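Local coordinates for protein glutathione transferase lambda1 (Populus trichocarpa, PDB 4PQH) that probably conjugates glutathione to electrophilic compounds in detoxification, as a plant lambda-class glutathione transferase and thiol-transferase, at residues P20-S33 against K72-N86. Numbering follows the deposited sequence.
Sequences PPPVFDGTTRLYIS and KVYPPNKVPSLEHNN. With GSH (glutathione), chain C.
Arg29 faces Glu83 and Tyr31 faces Ser81 as antiparallel hydrogen-bonded pairs where strand 28-32 meets strand 81-84, the two axes 4.8 Å apart with directions 169° from each other. These are central strands of the four-stranded mixed sheet in the thioredoxin-like N-terminal domain of a glutathione transferase. The non-hydrogen-bonded pair Leu30 and Leu82 turns its side chains to the face covered by helices 37-48 and 92-102; Arg29, Tyr31, Ser81 and Glu83 occupy the other.

On that second face a buried carboxylate illustrates how one acid can join strand, loop and ring. The Glu83 chain runs out extended, CG anti to the backbone N (chi1 175°), and its two oxygens serve different partners. Glu83 OE1 accepts from Tyr31 OH (2.7 Å), nearly along its C-O axis. Glu83 OE2 accepts from Phe24 N (2.6 Å), which stands above the carboxylate plane. In the conformer modelled here, Arg29 NH1 adds a weak, bent bond to Glu83 OE2, while the guanidinium spends its straighter bonds on Asp25, NH1 to OD1 and NH2 to OD2; Thr27 N reaches OD1 from the opposite face in an Asx turn. A glutamine in place of Glu83 would remove the negative charge, would probably leave Arg29 with Asp25 as its carboxylate mate in this network, and is likely to set an amide NH2 against one of the donors now facing OE1 and OE2.

Beyond the carboxylate, Val73 CG1 sits over one face of the Tyr31 ring, 3.7 Å from its centroid, and Asn86 CA similarly covers the Phe24 ring. At the other end of the contact, the cis peptide before Pro80 marks the glutathione site, where Val79 pairs with the tripeptide backbone: Val79 N donates to glutathione O2 at 2.8 Å, and Val79 O accepts from glutathione N2 at 2.9 Å.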
loop_
_atom_site.group_PDB
_atom_site.type_symbol
_atom_site.label_atom_id
_atom_site.label_comp_id
_atom_site.label_asym_id
_atom_site.label_seq_id
_atom_site.Cartn_x
_atom_site.Cartn_y
_atom_site.Cartn_z
ATOM N N PRO A 20 -3.950 25.910 -3.689
ATOM C CA PRO A 20 -2.894 25.091 -3.091
ATOM C C PRO A 20 -2.913 25.139 -1.568
ATOM O O PRO A 20 -3.255 26.168 -0.992
ATOM C CB PRO A 20 -1.613 25.739 -3.619
ATOM C CG PRO A 20 -1.993 27.156 -3.870
ATOM C CD PRO A 20 -3.408 27.107 -4.356
ATOM N N PRO A 21 -2.554 24.025 -0.920
ATOM C CA PRO A 21 -2.411 23.971 0.535
ATOM C C PRO A 21 -1.133 24.706 0.930
ATOM O O PRO A 21 -0.338 25.053 0.053
ATOM C CB PRO A 21 -2.266 22.461 0.816
ATOM C CG PRO A 21 -2.641 21.769 -0.461
ATOM C CD PRO A 21 -2.268 22.725 -1.540
ATOM N N PRO A 22 -0.983 24.998 2.225
ATOM C CA PRO A 22 0.319 25.479 2.667
ATOM C C PRO A 22 1.320 24.381 2.369
ATOM O O PRO A 22 1.008 23.205 2.537
ATOM C CB PRO A 22 0.140 25.629 4.177
ATOM C CG PRO A 22 -1.326 25.788 4.379
ATOM C CD PRO A 22 -1.967 24.948 3.320
ATOM N N VAL A 23 2.488 24.753 1.875
ATOM C CA VAL A 23 3.585 23.801 1.770
ATOM C C VAL A 23 4.721 24.178 2.713
ATOM O O VAL A 23 5.143 25.335 2.761
ATOM C CB VAL A 23 4.101 23.682 0.325
ATOM C CG1 VAL A 23 5.277 22.716 0.258
ATOM C CG2 VAL A 23 2.982 23.220 -0.592
ATOM N N PHE A 24 5.191 23.193 3.472
ATOM C CA PHE A 24 6.265 23.376 4.446
ATOM C C PHE A 24 5.904 24.339 5.577
ATOM O O PHE A 24 6.738 25.124 6.019
ATOM C CB PHE A 24 7.570 23.811 3.765
ATOM C CG PHE A 24 8.188 22.749 2.896
ATOM C CD1 PHE A 24 7.791 21.426 3.002
ATOM C CD2 PHE A 24 9.174 23.075 1.978
ATOM C CE1 PHE A 24 8.363 20.450 2.206
ATOM C CE2 PHE A 24 9.750 22.103 1.180
ATOM C CZ PHE A 24 9.342 20.789 1.294
ATOM N N ASP A 25 4.664 24.266 6.050
ATOM C CA ASP A 25 4.235 25.080 7.186
ATOM C C ASP A 25 4.419 24.336 8.506
ATOM O O ASP A 25 4.083 24.850 9.571
ATOM C CB ASP A 25 2.776 25.513 7.023
ATOM C CG ASP A 25 1.804 24.349 7.118
ATOM O OD1 ASP A 25 2.235 23.189 6.970
ATOM O OD2 ASP A 25 0.600 24.598 7.334
ATOM N N GLY A 26 4.941 23.116 8.432
ATOM C CA GLY A 26 5.165 22.317 9.621
ATOM C C GLY A 26 4.189 21.167 9.781
ATOM O O GLY A 26 4.434 20.243 10.552
ATOM N N THR A 27 3.074 21.230 9.062
ATOM C CA THR A 27 2.101 20.143 9.052
ATOM C C THR A 27 2.593 19.016 8.155
ATOM O O THR A 27 3.135 19.266 7.076
ATOM C CB THR A 27 0.723 20.629 8.538
ATOM O OG1 THR A 27 0.126 21.498 9.508
ATOM C CG2 THR A 27 -0.219 19.457 8.286
ATOM N N THR A 28 2.416 17.777 8.604
ATOM C CA THR A 28 2.742 16.620 7.783
ATOM C C THR A 28 1.566 16.285 6.864
ATOM O O THR A 28 0.433 16.136 7.320
ATOM C CB THR A 28 3.119 15.410 8.653
ATOM O OG1 THR A 28 4.250 15.755 9.465
ATOM C CG2 THR A 28 3.470 14.212 7.787
ATOM N N ARG A 29 1.835 16.196 5.563
ATOM C CA ARG A 29 0.795 15.897 4.585
ATOM C C ARG A 29 1.155 14.686 3.747
ATOM O O ARG A 29 2.280 14.566 3.265
ATOM C CB ARG A 29 0.559 17.100 3.673
ATOM C CG ARG A 29 0.035 18.316 4.403
ATOM C CD ARG A 29 -0.172 19.502 3.476
ATOM N NE ARG A 29 -0.718 20.627 4.224
ATOM C CZ ARG A 29 0.016 21.466 4.946
ATOM N NH1 ARG A 29 1.336 21.315 5.012
ATOM N NH2 ARG A 29 -0.566 22.454 5.606
ATOM N N LEU A 30 0.187 13.789 3.579
ATOM C CA LEU A 30 0.343 12.632 2.719
ATOM C C LEU A 30 -0.524 12.834 1.482
ATOM O O LEU A 30 -1.755 12.821 1.565
ATOM C CB LEU A 30 -0.076 11.366 3.460
ATOM C CG LEU A 30 -0.155 10.089 2.626
ATOM C CD1 LEU A 30 1.191 9.751 2.002
ATOM C CD2 LEU A 30 -0.681 8.932 3.459
ATOM N N TYR A 31 0.116 13.035 0.336
ATOM C CA TYR A 31 -0.620 13.278 -0.901
ATOM C C TYR A 31 -0.973 11.956 -1.554
ATOM O O TYR A 31 -0.102 11.122 -1.808
ATOM C CB TYR A 31 0.183 14.164 -1.854
ATOM C CG TYR A 31 0.431 15.541 -1.288
ATOM C CD1 TYR A 31 1.475 15.767 -0.396
ATOM C CD2 TYR A 31 -0.390 16.615 -1.617
ATOM C CE1 TYR A 31 1.701 17.008 0.143
ATOM C CE2 TYR A 31 -0.164 17.880 -1.080
ATOM C CZ TYR A 31 0.889 18.066 -0.202
ATOM O OH TYR A 31 1.133 19.302 0.352
ATOM N N ILE A 32 -2.265 11.760 -1.801
ATOM C CA ILE A 32 -2.761 10.497 -2.311
ATOM C C ILE A 32 -3.793 10.707 -3.408
ATOM O O ILE A 32 -4.246 11.821 -3.667
ATOM C CB ILE A 32 -3.450 9.652 -1.198
ATOM C CG1 ILE A 32 -4.751 10.320 -0.741
ATOM C CG2 ILE A 32 -2.528 9.425 -0.008
ATOM C CD1 ILE A 32 -5.596 9.442 0.176
ATOM N N SER A 33 -4.141 9.607 -4.056
ATOM C CA SER A 33 -5.389 9.489 -4.782
ATOM C C SER A 33 -6.148 8.412 -4.032
ATOM O O SER A 33 -5.548 7.415 -3.629
ATOM C CB SER A 33 -5.140 9.054 -6.226
ATOM O OG SER A 33 -6.321 8.544 -6.815
ATOM N N LYS A 72 4.647 22.866 -6.970
ATOM C CA LYS A 72 4.976 23.332 -5.623
ATOM C C LYS A 72 5.235 22.221 -4.614
ATOM O O LYS A 72 5.861 22.450 -3.580
ATOM C CB LYS A 72 3.866 24.236 -5.091
ATOM C CG LYS A 72 3.665 25.497 -5.904
ATOM C CD LYS A 72 2.401 26.214 -5.480
ATOM C CE LYS A 72 2.300 26.279 -3.969
ATOM N NZ LYS A 72 1.265 27.248 -3.525
ATOM N N VAL A 73 4.747 21.023 -4.907
ATOM C CA VAL A 73 4.818 19.935 -3.941
ATOM C C VAL A 73 5.769 18.822 -4.368
ATOM O O VAL A 73 6.748 18.536 -3.679
ATOM C CB VAL A 73 3.429 19.332 -3.677
ATOM C CG1 VAL A 73 3.536 18.194 -2.682
ATOM C CG2 VAL A 73 2.476 20.398 -3.164
ATOM N N TYR A 74 5.483 18.203 -5.507
ATOM C CA TYR A 74 6.207 17.005 -5.919
ATOM C C TYR A 74 6.393 16.965 -7.442
ATOM O O TYR A 74 5.511 16.519 -8.179
ATOM C CB TYR A 74 5.474 15.759 -5.398
ATOM C CG TYR A 74 6.214 14.453 -5.576
ATOM C CD1 TYR A 74 7.459 14.247 -4.991
ATOM C CD2 TYR A 74 5.655 13.414 -6.304
ATOM C CE1 TYR A 74 8.133 13.052 -5.152
ATOM C CE2 TYR A 74 6.322 12.213 -6.465
ATOM C CZ TYR A 74 7.561 12.039 -5.888
ATOM O OH TYR A 74 8.226 10.850 -6.059
ATOM N N PRO A 75 7.553 17.448 -7.916
ATOM C CA PRO A 75 7.867 17.498 -9.352
ATOM C C PRO A 75 7.683 16.193 -10.155
ATOM O O PRO A 75 7.232 16.288 -11.296
ATOM C CB PRO A 75 9.327 17.962 -9.370
ATOM C CG PRO A 75 9.440 18.814 -8.152
ATOM C CD PRO A 75 8.594 18.112 -7.110
ATOM N N PRO A 76 8.018 15.007 -9.597
ATOM C CA PRO A 76 7.764 13.793 -10.391
ATOM C C PRO A 76 6.284 13.568 -10.732
ATOM O O PRO A 76 5.970 12.722 -11.581
ATOM C CB PRO A 76 8.281 12.669 -9.485
ATOM C CG PRO A 76 9.318 13.331 -8.638
ATOM C CD PRO A 76 8.773 14.698 -8.367
ATOM N N ASN A 77 5.397 14.311 -10.073
ATOM C CA ASN A 77 3.983 14.360 -10.436
ATOM C C ASN A 77 3.295 13.001 -10.367
ATOM O O ASN A 77 2.547 12.616 -11.272
ATOM C CB ASN A 77 3.815 14.985 -11.826
ATOM C CG ASN A 77 2.404 15.478 -12.082
ATOM O OD1 ASN A 77 1.658 15.782 -11.156
ATOM N ND2 ASN A 77 2.035 15.566 -13.352
ATOM N N LYS A 78 3.574 12.273 -9.292
ATOM C CA LYS A 78 2.891 11.020 -9.001
ATOM C C LYS A 78 2.487 10.998 -7.538
ATOM O O LYS A 78 3.033 11.760 -6.737
ATOM C CB LYS A 78 3.793 9.823 -9.304
ATOM C CG LYS A 78 4.162 9.681 -10.777
ATOM C CD LYS A 78 4.983 8.427 -11.035
ATOM C CE LYS A 78 5.276 8.256 -12.519
ATOM N NZ LYS A 78 6.149 7.076 -12.778
ATOM N N VAL A 79 1.515 10.149 -7.205
ATOM C CA VAL A 79 1.176 9.873 -5.805
ATOM C C VAL A 79 1.573 8.442 -5.475
ATOM O O VAL A 79 1.551 7.582 -6.346
ATOM C CB VAL A 79 -0.332 10.085 -5.507
ATOM C CG1 VAL A 79 -0.689 11.562 -5.593
ATOM C CG2 VAL A 79 -1.204 9.247 -6.444
ATOM N N PRO A 80 1.934 8.166 -4.208
ATOM C CA PRO A 80 1.963 9.075 -3.058
ATOM C C PRO A 80 3.240 9.888 -2.947
ATOM O O PRO A 80 4.285 9.518 -3.482
ATOM C CB PRO A 80 1.897 8.117 -1.868
ATOM C CG PRO A 80 2.623 6.908 -2.359
ATOM C CD PRO A 80 2.240 6.778 -3.815
ATOM N N SER A 81 3.138 10.994 -2.227
ATOM C CA SER A 81 4.307 11.696 -1.732
ATOM C C SER A 81 4.008 12.155 -0.307
ATOM O O SER A 81 2.844 12.348 0.065
ATOM C CB SER A 81 4.691 12.867 -2.640
ATOM O OG SER A 81 3.733 13.908 -2.598
ATOM N N LEU A 82 5.064 12.312 0.482
ATOM C CA LEU A 82 4.935 12.677 1.882
ATOM C C LEU A 82 5.724 13.944 2.138
ATOM O O LEU A 82 6.929 13.994 1.879
ATOM C CB LEU A 82 5.461 11.558 2.781
ATOM C CG LEU A 82 5.370 11.823 4.287
ATOM C CD1 LEU A 82 3.917 11.821 4.747
ATOM C CD2 LEU A 82 6.197 10.809 5.059
ATOM N N GLU A 83 5.024 14.963 2.630
ATOM C CA GLU A 83 5.618 16.221 3.044
ATOM C C GLU A 83 5.819 16.148 4.548
ATOM O O GLU A 83 4.853 16.054 5.311
ATOM C CB GLU A 83 4.669 17.363 2.696
ATOM C CG GLU A 83 5.102 18.730 3.167
ATOM C CD GLU A 83 3.992 19.755 3.022
ATOM O OE1 GLU A 83 3.020 19.470 2.293
ATOM O OE2 GLU A 83 4.084 20.836 3.640
ATOM N N HIS A 84 7.078 16.176 4.972
ATOM C CA HIS A 84 7.409 16.032 6.382
ATOM C C HIS A 84 8.771 16.663 6.625
ATOM O O HIS A 84 9.718 16.397 5.887
ATOM C CB HIS A 84 7.432 14.548 6.771
ATOM C CG HIS A 84 7.736 14.303 8.217
ATOM N ND1 HIS A 84 6.933 14.775 9.235
ATOM C CD2 HIS A 84 8.749 13.637 8.815
ATOM C CE1 HIS A 84 7.443 14.412 10.397
ATOM N NE2 HIS A 84 8.547 13.721 10.173
ATOM N N ASN A 85 8.858 17.508 7.648
ATOM C CA ASN A 85 10.117 18.151 8.026
ATOM C C ASN A 85 10.863 18.797 6.861
ATOM O O ASN A 85 12.050 18.535 6.658
ATOM C CB ASN A 85 11.042 17.160 8.741
ATOM C CG ASN A 85 10.528 16.760 10.107
ATOM O OD1 ASN A 85 9.703 17.453 10.703
ATOM N ND2 ASN A 85 11.022 15.639 10.616
ATOM N N ASN A 86 10.154 19.622 6.095
ATOM C CA ASN A 86 10.751 20.393 5.005
ATOM C C ASN A 86 11.365 19.546 3.891
ATOM O O ASN A 86 12.338 19.946 3.251
ATOM C CB ASN A 86 11.784 21.385 5.550
ATOM C CG ASN A 86 11.215 22.275 6.635
ATOM O OD1 ASN A 86 10.125 22.830 6.491
ATOM N ND2 ASN A 86 11.946 22.404 7.738
HETATM N N1 GSH C . 6.762 3.656 -7.950
HETATM C CA1 GSH C . 5.742 4.570 -7.470
HETATM C C1 GSH C . 5.464 4.203 -6.042
HETATM O O11 GSH C . 5.731 3.046 -5.653
HETATM O O12 GSH C . 4.996 5.046 -5.255
HETATM C CB1 GSH C . 4.474 4.453 -8.320
HETATM C CG1 GSH C . 3.462 5.563 -8.046
HETATM C CD1 GSH C . 2.391 5.556 -9.115
HETATM O OE1 GSH C . 2.598 4.801 -10.287
HETATM N N2 GSH C . 1.281 6.272 -8.919
HETATM C CA2 GSH C . 0.373 6.467 -10.043
HETATM C C2 GSH C . 0.333 7.900 -10.473
HETATM O O2 GSH C . 0.567 8.923 -9.543
HETATM C CB2 GSH C . -1.050 6.055 -9.702
HETATM S SG2 GSH C . -1.313 4.265 -9.617
HETATM N N3 GSH C . 0.060 8.162 -11.749
HETATM C CA3 GSH C . -0.066 9.541 -12.179
HETATM C C3 GSH C . 0.870 9.858 -13.318
HETATM O O31 GSH C . 0.810 10.967 -13.892
HETATM O O32 GSH C . 1.724 9.025 -13.694
HETATM O O HOH W 1 1.146 27.294 -1.014
HETATM O O HOH W 2 6.379 18.128 9.007
HETATM O O HOH W 3 4.787 20.999 6.138
#